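Local atomic coordinates of HpuA (Kingella denitrificans ATCC 33394, PDB entry 5EC6), a protein that serves as an outer-membrane lipoprotein receptor for haemoglobin, probably helping the bacterium to acquire haem iron. Residues A152-L162 against G263-F271; R170-E178 against D311-L319. All coordinates share one frame; numbering follows the deposited sequence.

Overall arrangement
Both contacts lie at strand ends in the beta barrel region, and both are partly buried: contact 1 where two strands finish, contact 2 where strand 174-185 begins and chain following strand 298-308 packs against it. Contact 1 lies about 13 Å from the centre of the chain and contact 2 about 20 Å, centre to centre. In contact 1 a backbone bridge joins the chain just after strand 148-154 to the end of strand 256-265, the Phe265 ring packs beside it, and polar groups follow toward the outer end. Contact 2 instead rests on Lys174, enclosed by the polar groups of 311-319. Their centres are about 17 Å apart, yet they touch: Leu162 CD1 packs 3.9 Å from Pro171 CG.

Contact 1: A152-L162 against G263-F271; sequences AGGTPAPTDTL and GLFAKEERF
Phe265 brings its ring, CD1-CE1 side first, up to the backbone of Gly153-Thr155, where strand 148-154 ends. Its CB lies 3.4 Å from Thr155 O. Further out, CD1 passes the same oxygen, which sits at the ring edge near the plane, and also approaches Gly154 C. CE1 comes within 3.3 Å of Gly154 N, and CZ finishes near Gly153 CA. Chi1 of -66°, with CG beside the backbone N, carries the ring along the other chain; Met136 and Glu283 of adjoining strands touch it too.

Beside the ring, a single antiparallel bridge joins the backbones, with Pro156 and Phe265 as a non-hydrogen-bonded pair. Ala266 N donates to Thr155 O at 2.9 Å and 163°, with the donor nearly in line with the C=O bond. Ala157 N donates to Leu264 O at 172°, reaching it from above the carbonyl plane. Proline has no N-H to offer at the paired position. Next to these bonds, Ala157 CB meets Leu264 CB at 3.9 Å, and Leu162 CD2 meets Leu264 CD1.

Farther along, the chemistry turns polar. Thr161 OG1 gives its proton to Glu268 OE1 (2.9 Å), meeting the carboxylate from above its plane, while Arg270 NE reaches the other oxygen, OE2, in a salt bridge of 3.2 Å. Arg270 NH1 also bonds Gly274 O. Pro158 crosses the Lys267 stem at about a right angle, its CD 3.7 Å from Lys267 CA; the ammonium group goes on to Asp36 O.

Two oxygens gripped by different donors should restrain rotation of the Glu268 carboxylate, and the nearby Arg270 probably favours its ionised form.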
loop_
_atom_site.group_PDB
_atom_site.type_symbol
_atom_site.label_atom_id
_atom_site.label_comp_id
_atom_site.label_asym_id
_atom_site.label_seq_id
_atom_site.Cartn_x
_atom_site.Cartn_y
_atom_site.Cartn_z
ATOM N N ALA A 152 5.137 -3.139 -0.837
ATOM C CA ALA A 152 4.301 -2.132 -0.150
ATOM C C ALA A 152 5.284 -1.277 0.641
ATOM O O ALA A 152 6.084 -1.778 1.417
ATOM C CB ALA A 152 3.271 -2.737 0.782
ATOM N N GLY A 153 5.283 0.032 0.394
ATOM C CA GLY A 153 6.212 0.883 1.104
ATOM C C GLY A 153 5.691 2.307 1.279
ATOM O O GLY A 153 4.760 2.730 0.601
ATOM N N GLY A 154 6.279 3.021 2.203
ATOM C CA GLY A 154 5.747 4.350 2.566
ATOM C C GLY A 154 6.371 4.906 3.807
ATOM O O GLY A 154 7.419 4.460 4.273
ATOM N N THR A 155 5.719 5.961 4.294
ATOM C CA THR A 155 6.127 6.643 5.515
ATOM C C THR A 155 5.636 5.850 6.736
ATOM O O THR A 155 4.453 5.755 6.937
ATOM C CB THR A 155 5.478 8.038 5.517
ATOM O OG1 THR A 155 6.039 8.836 4.428
ATOM C CG2 THR A 155 5.731 8.790 6.788
ATOM N N PRO A 156 6.537 5.283 7.482
ATOM C CA PRO A 156 6.086 4.477 8.616
ATOM C C PRO A 156 5.363 5.302 9.658
ATOM O O PRO A 156 5.659 6.499 9.891
ATOM C CB PRO A 156 7.373 3.895 9.212
ATOM C CG PRO A 156 8.473 4.512 8.502
ATOM C CD PRO A 156 7.990 5.266 7.337
ATOM N N ALA A 157 4.403 4.668 10.298
ATOM C CA ALA A 157 3.682 5.298 11.407
ATOM C C ALA A 157 4.556 5.477 12.634
ATOM O O ALA A 157 5.024 4.506 13.214
ATOM C CB ALA A 157 2.473 4.424 11.800
ATOM N N PRO A 158 4.772 6.726 13.096
ATOM C CA PRO A 158 5.637 6.830 14.256
ATOM C C PRO A 158 5.056 6.121 15.489
ATOM O O PRO A 158 3.893 6.302 15.764
ATOM C CB PRO A 158 5.652 8.371 14.503
ATOM C CG PRO A 158 5.376 8.964 13.144
ATOM C CD PRO A 158 4.364 8.030 12.540
ATOM N N THR A 159 5.861 5.352 16.199
ATOM C CA THR A 159 5.358 4.576 17.337
ATOM C C THR A 159 4.877 5.477 18.464
ATOM O O THR A 159 3.954 5.144 19.158
ATOM C CB THR A 159 6.399 3.572 17.863
ATOM O OG1 THR A 159 7.581 4.281 18.254
ATOM C CG2 THR A 159 6.761 2.538 16.794
ATOM N N ASP A 160 5.444 6.692 18.570
ATOM C CA ASP A 160 5.010 7.581 19.645
ATOM C C ASP A 160 3.639 8.245 19.488
ATOM O O ASP A 160 3.106 8.826 20.435
ATOM C CB ASP A 160 6.135 8.586 20.003
ATOM C CG ASP A 160 6.498 9.509 18.906
ATOM O OD1 ASP A 160 5.826 9.546 17.844
ATOM O OD2 ASP A 160 7.540 10.209 19.132
ATOM N N THR A 161 2.995 8.079 18.315
ATOM C CA THR A 161 1.694 8.568 18.129
ATOM C C THR A 161 0.717 7.513 17.625
ATOM O O THR A 161 -0.331 7.870 17.120
ATOM C CB THR A 161 1.722 9.754 17.166
ATOM O OG1 THR A 161 2.354 9.361 15.952
ATOM C CG2 THR A 161 2.548 10.916 17.793
ATOM N N LEU A 162 1.051 6.260 17.867
ATOM C CA LEU A 162 0.075 5.138 17.621
ATOM C C LEU A 162 -1.117 5.283 18.543
ATOM O O LEU A 162 -1.050 6.000 19.583
ATOM C CB LEU A 162 0.752 3.799 17.821
ATOM C CG LEU A 162 1.763 3.305 16.738
ATOM C CD1 LEU A 162 2.538 2.117 17.221
ATOM C CD2 LEU A 162 1.063 3.077 15.386
ATOM N N GLY A 263 3.560 -3.476 7.865
ATOM C CA GLY A 263 3.593 -2.418 8.856
ATOM C C GLY A 263 2.511 -1.435 8.743
ATOM O O GLY A 263 1.665 -1.466 7.812
ATOM N N LEU A 264 2.469 -0.556 9.737
ATOM C CA LEU A 264 1.538 0.559 9.747
ATOM C C LEU A 264 2.250 1.792 9.205
ATOM O O LEU A 264 3.445 1.996 9.523
ATOM C CB LEU A 264 1.062 0.813 11.162
ATOM C CG LEU A 264 0.392 -0.410 11.853
ATOM C CD1 LEU A 264 -0.010 -0.087 13.272
ATOM C CD2 LEU A 264 -0.862 -0.771 11.059
ATOM N N PHE A 265 1.511 2.535 8.408
ATOM C CA PHE A 265 2.002 3.714 7.707
ATOM C C PHE A 265 1.149 4.936 8.072
ATOM O O PHE A 265 0.020 4.822 8.536
ATOM C CB PHE A 265 1.976 3.473 6.202
ATOM C CG PHE A 265 2.926 2.399 5.719
ATOM C CD1 PHE A 265 4.275 2.653 5.494
ATOM C CD2 PHE A 265 2.465 1.116 5.532
ATOM C CE1 PHE A 265 5.126 1.673 5.021
ATOM C CE2 PHE A 265 3.310 0.110 5.078
ATOM C CZ PHE A 265 4.656 0.375 4.840
ATOM N N ALA A 266 1.696 6.100 7.712
ATOM C CA ALA A 266 1.104 7.451 7.887
ATOM C C ALA A 266 1.371 8.060 9.245
ATOM O O ALA A 266 1.142 7.428 10.319
ATOM C CB ALA A 266 -0.368 7.505 7.558
ATOM N N LYS A 267 1.879 9.302 9.204
ATOM C CA LYS A 267 2.030 10.062 10.440
ATOM C C LYS A 267 0.670 10.389 11.021
ATOM O O LYS A 267 -0.343 10.383 10.340
ATOM C CB LYS A 267 2.815 11.363 10.183
ATOM C CG LYS A 267 4.246 11.042 9.880
ATOM C CD LYS A 267 5.028 12.245 9.390
ATOM C CE LYS A 267 6.450 11.809 9.064
ATOM N NZ LYS A 267 6.853 12.395 7.764
ATOM N N GLU A 268 0.684 10.768 12.305
ATOM C CA GLU A 268 -0.508 11.316 12.931
ATOM C C GLU A 268 -1.048 12.610 12.313
ATOM O O GLU A 268 -0.303 13.300 11.623
ATOM C CB GLU A 268 -0.242 11.517 14.417
ATOM C CG GLU A 268 0.532 12.771 14.737
ATOM C CD GLU A 268 2.024 12.655 14.470
ATOM O OE1 GLU A 268 2.628 11.618 14.116
ATOM O OE2 GLU A 268 2.651 13.697 14.680
ATOM N N GLU A 269 -2.309 12.924 12.588
ATOM C CA GLU A 269 -2.923 14.159 12.132
ATOM C C GLU A 269 -3.185 14.993 13.359
ATOM O O GLU A 269 -3.647 14.478 14.382
ATOM C CB GLU A 269 -4.226 13.892 11.387
ATOM C CG GLU A 269 -4.002 13.133 10.083
ATOM C CD GLU A 269 -5.313 12.696 9.481
ATOM O OE1 GLU A 269 -6.001 13.567 8.934
ATOM O OE2 GLU A 269 -5.683 11.502 9.581
ATOM N N ARG A 270 -2.881 16.287 13.252
ATOM C CA ARG A 270 -3.061 17.226 14.390
ATOM C C ARG A 270 -3.965 18.379 14.044
ATOM O O ARG A 270 -4.079 18.814 12.900
ATOM C CB ARG A 270 -1.713 17.746 14.882
ATOM C CG ARG A 270 -0.927 16.659 15.578
ATOM C CD ARG A 270 0.486 17.060 15.838
ATOM N NE ARG A 270 1.255 16.006 16.472
ATOM C CZ ARG A 270 1.115 15.555 17.716
ATOM N NH1 ARG A 270 0.209 16.026 18.572
ATOM N NH2 ARG A 270 1.894 14.539 18.110
ATOM N N PHE A 271 -4.656 18.874 15.055
ATOM C CA PHE A 271 -5.310 20.131 14.929
ATOM C C PHE A 271 -4.279 21.247 14.853
ATOM O O PHE A 271 -3.068 21.101 15.152
ATOM C CB PHE A 271 -6.218 20.351 16.151
ATOM C CG PHE A 271 -7.361 19.337 16.258
ATOM C CD1 PHE A 271 -8.383 19.341 15.330
ATOM C CD2 PHE A 271 -7.351 18.387 17.252
ATOM C CE1 PHE A 271 -9.432 18.428 15.405
ATOM C CE2 PHE A 271 -8.407 17.485 17.368
ATOM C CZ PHE A 271 -9.430 17.499 16.438
HETATM O O HOH W 1 7.585 10.982 4.879
#

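Contact 2: R170-E178 against D311-L319; sequences RPTGKATYE and DTSTDTSHL
Lys174 and Asp315 form the salt bridge at the middle of this contact, where the start of barrel strand 174-185, which is paired on both sides, meets a polar loop built from successive turns: an Asx turn at Asp311, an ST turn at Ser313 and an Asx turn at Asp315. The lysine chain, bent at chi3 (69°), brings NZ among the polar groups of 313-317. There it donates to Asp315 OD1 at 3.0 Å, nearly in line with the C-O bond, and to Asp315 O at 2.9 Å, from well above the carbonyl plane. A bond to Ser317 O, modelled implausibly short at 2.5 Å from Lys174 NZ, is doubtful in its details. A weak bond reaches Ser313 OG. Lys174 and Ser313 each have an alternate conformer, and their bonds are described for one conformer of each.

The second shell is the turns themselves. Asp315 OD1 also accepts from Ser317 N and Ser317 OG (2.7 Å), fixing the carboxylate that meets the ammonium group. Asp315 N donates to Ser313 OG at 170°, and Ser313 N to Asp311 OD1 at 2.8 Å. Asn215 and Asn217 in turn hold loop carbonyls through their ND2 atoms.

At the far end, Leu319 N donates to Thr176 OG1 at 2.9 Å and 163°, an oxygen that also bonds Thr213 OG1. Leu319 CD1 packs 3.6 Å from Lys174 O. At the near end, Gly173 CA makes a CA-H...O contact with Asp311 O, and a water bridges Lys174 NZ, from which it accepts, and Asp311 OD2, to which it donates at 2.8 Å.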
loop_
_atom_site.group_PDB
_atom_site.type_symbol
_atom_site.label_atom_id
_atom_site.label_comp_id
_atom_site.label_asym_id
_atom_site.label_seq_id
_atom_site.Cartn_x
_atom_site.Cartn_y
_atom_site.Cartn_z
ATOM N N ARG A 170 1.196 3.703 25.731
ATOM C CA ARG A 170 1.458 2.580 24.833
ATOM C C ARG A 170 0.259 2.457 23.923
ATOM O O ARG A 170 -0.804 2.977 24.244
ATOM C CB ARG A 170 1.592 1.281 25.622
ATOM C CG ARG A 170 0.300 0.813 26.281
ATOM C CD ARG A 170 0.463 -0.459 27.115
ATOM N NE ARG A 170 -0.858 -0.909 27.551
ATOM C CZ ARG A 170 -1.555 -0.357 28.530
ATOM N NH1 ARG A 170 -1.039 0.622 29.263
ATOM N NH2 ARG A 170 -2.763 -0.803 28.822
ATOM N N PRO A 171 0.411 1.670 22.832
ATOM C CA PRO A 171 -0.748 1.485 21.971
ATOM C C PRO A 171 -1.812 0.639 22.653
ATOM O O PRO A 171 -1.489 -0.371 23.336
ATOM C CB PRO A 171 -0.169 0.781 20.745
ATOM C CG PRO A 171 1.291 1.108 20.759
ATOM C CD PRO A 171 1.648 1.186 22.218
ATOM N N THR A 172 -3.053 1.025 22.435
ATOM C CA THR A 172 -4.228 0.316 22.989
ATOM C C THR A 172 -5.382 0.233 21.997
ATOM O O THR A 172 -5.469 1.013 21.045
ATOM C CB THR A 172 -4.756 0.995 24.281
ATOM O OG1 THR A 172 -5.284 2.308 23.979
ATOM C CG2 THR A 172 -3.630 1.125 25.325
ATOM N N GLY A 173 -6.300 -0.680 22.234
ATOM C CA GLY A 173 -7.533 -0.731 21.485
ATOM C C GLY A 173 -7.391 -1.478 20.165
ATOM O O GLY A 173 -6.583 -2.341 20.036
ATOM N N LYS A 174 -8.257 -1.127 19.234
ATOM C CA LYS A 174 -8.377 -1.868 17.985
ATOM C C LYS A 174 -8.536 -0.877 16.829
ATOM O O LYS A 174 -9.032 0.227 16.997
ATOM C CB LYS A 174 -9.545 -2.858 18.019
ATOM C CG LYS A 174 -9.230 -4.106 18.835
ATOM C CD LYS A 174 -10.416 -5.060 18.976
ATOM C CE LYS A 174 -10.779 -5.742 17.658
ATOM N NZ LYS A 174 -11.846 -6.784 17.785
ATOM N N ALA A 175 -8.125 -1.328 15.651
ATOM C CA ALA A 175 -8.390 -0.585 14.405
ATOM C C ALA A 175 -8.646 -1.555 13.271
ATOM O O ALA A 175 -8.046 -2.628 13.223
ATOM C CB ALA A 175 -7.164 0.218 14.040
ATOM N N THR A 176 -9.552 -1.163 12.394
ATOM C CA THR A 176 -9.924 -1.946 11.227
ATOM C C THR A 176 -9.593 -1.172 9.957
ATOM O O THR A 176 -9.915 0.012 9.807
ATOM C CB THR A 176 -11.426 -2.277 11.315
ATOM O OG1 THR A 176 -11.640 -3.104 12.473
ATOM C CG2 THR A 176 -11.920 -3.002 10.128
ATOM N N TYR A 177 -8.994 -1.902 9.019
ATOM C CA TYR A 177 -8.464 -1.368 7.766
ATOM C C TYR A 177 -9.197 -2.037 6.592
ATOM O O TYR A 177 -9.533 -3.218 6.641
ATOM C CB TYR A 177 -6.957 -1.613 7.659
ATOM C CG TYR A 177 -6.130 -0.936 8.729
ATOM C CD1 TYR A 177 -6.006 -1.509 10.009
ATOM C CD2 TYR A 177 -5.486 0.265 8.480
ATOM C CE1 TYR A 177 -5.316 -0.871 11.010
ATOM C CE2 TYR A 177 -4.763 0.897 9.449
ATOM C CZ TYR A 177 -4.680 0.359 10.728
ATOM O OH TYR A 177 -3.950 0.978 11.723
ATOM N N GLU A 178 -9.409 -1.249 5.548
ATOM C CA GLU A 178 -10.083 -1.668 4.328
ATOM C C GLU A 178 -8.958 -1.728 3.311
ATOM O O GLU A 178 -8.355 -0.698 3.034
ATOM C CB GLU A 178 -11.139 -0.616 3.960
ATOM C CG GLU A 178 -12.009 -0.959 2.747
ATOM C CD GLU A 178 -13.293 -0.133 2.719
ATOM O OE1 GLU A 178 -13.837 0.246 3.810
ATOM O OE2 GLU A 178 -13.768 0.183 1.583
ATOM N N ASP A 311 -11.151 0.293 23.075
ATOM C CA ASP A 311 -11.694 -1.044 22.960
ATOM C C ASP A 311 -10.890 -2.005 23.808
ATOM O O ASP A 311 -9.668 -2.024 23.723
ATOM C CB ASP A 311 -11.651 -1.467 21.476
ATOM C CG ASP A 311 -12.519 -2.684 21.188
ATOM O OD1 ASP A 311 -12.737 -3.506 22.090
ATOM O OD2 ASP A 311 -13.069 -2.756 20.105
ATOM N N THR A 312 -11.587 -2.759 24.684
ATOM C CA THR A 312 -10.934 -3.693 25.563
ATOM C C THR A 312 -11.059 -5.156 25.072
ATOM O O THR A 312 -10.664 -6.093 25.784
ATOM C CB THR A 312 -11.539 -3.598 26.981
ATOM O OG1 THR A 312 -12.936 -3.866 26.892
ATOM C CG2 THR A 312 -11.291 -2.222 27.558
ATOM N N SER A 313 -11.558 -5.350 23.850
ATOM C CA SER A 313 -11.580 -6.677 23.227
ATOM C C SER A 313 -10.216 -7.353 23.218
ATOM O O SER A 313 -9.158 -6.693 23.092
ATOM C CB SER A 313 -12.120 -6.558 21.796
ATOM O OG SER A 313 -12.051 -7.765 21.082
ATOM N N THR A 314 -10.233 -8.679 23.296
ATOM C CA THR A 314 -9.016 -9.457 23.097
ATOM C C THR A 314 -9.029 -10.280 21.808
ATOM O O THR A 314 -8.176 -11.148 21.607
ATOM C CB THR A 314 -8.801 -10.426 24.285
ATOM O OG1 THR A 314 -9.924 -11.272 24.404
ATOM C CG2 THR A 314 -8.616 -9.662 25.591
ATOM N N ASP A 315 -9.941 -9.955 20.883
ATOM C CA ASP A 315 -9.949 -10.670 19.614
ATOM C C ASP A 315 -9.735 -9.714 18.410
ATOM O O ASP A 315 -9.623 -8.496 18.594
ATOM C CB ASP A 315 -11.251 -11.481 19.473
ATOM C CG ASP A 315 -12.484 -10.634 19.291
ATOM O OD1 ASP A 315 -12.472 -9.553 18.678
ATOM O OD2 ASP A 315 -13.556 -11.079 19.810
ATOM N N THR A 316 -9.595 -10.295 17.217
ATOM C CA THR A 316 -9.397 -9.510 15.993
ATOM C C THR A 316 -10.669 -9.379 15.174
ATOM O O THR A 316 -10.597 -9.091 13.976
ATOM C CB THR A 316 -8.280 -10.048 15.123
ATOM O OG1 THR A 316 -8.427 -11.460 14.932
ATOM C CG2 THR A 316 -6.927 -9.756 15.821
ATOM N N SER A 317 -11.822 -9.544 15.814
ATOM C CA SER A 317 -13.074 -9.227 15.113
ATOM C C SER A 317 -13.074 -7.773 14.658
ATOM O O SER A 317 -12.555 -6.889 15.345
ATOM C CB SER A 317 -14.306 -9.514 15.959
ATOM O OG SER A 317 -14.410 -8.678 17.091
ATOM N N HIS A 318 -13.678 -7.530 13.512
ATOM C CA HIS A 318 -13.669 -6.229 12.924
ATOM C C HIS A 318 -14.558 -5.236 13.677
ATOM O O HIS A 318 -15.602 -5.602 14.271
ATOM C CB HIS A 318 -14.098 -6.269 11.478
ATOM C CG HIS A 318 -13.251 -7.160 10.627
ATOM N ND1 HIS A 318 -11.878 -7.035 10.559
ATOM C CD2 HIS A 318 -13.594 -8.148 9.775
ATOM C CE1 HIS A 318 -11.415 -7.893 9.675
ATOM N NE2 HIS A 318 -12.446 -8.611 9.216
ATOM N N LEU A 319 -14.124 -3.975 13.665
ATOM C CA LEU A 319 -15.009 -2.876 14.038
ATOM C C LEU A 319 -15.999 -2.624 12.913
ATOM O O LEU A 319 -15.597 -2.603 11.737
ATOM C CB LEU A 319 -14.175 -1.616 14.339
ATOM C CG LEU A 319 -13.116 -1.783 15.407
ATOM C CD1 LEU A 319 -12.319 -0.512 15.650
ATOM C CD2 LEU A 319 -13.766 -2.251 16.706
HETATM O O HOH W 2 -14.087 -5.170 19.227
#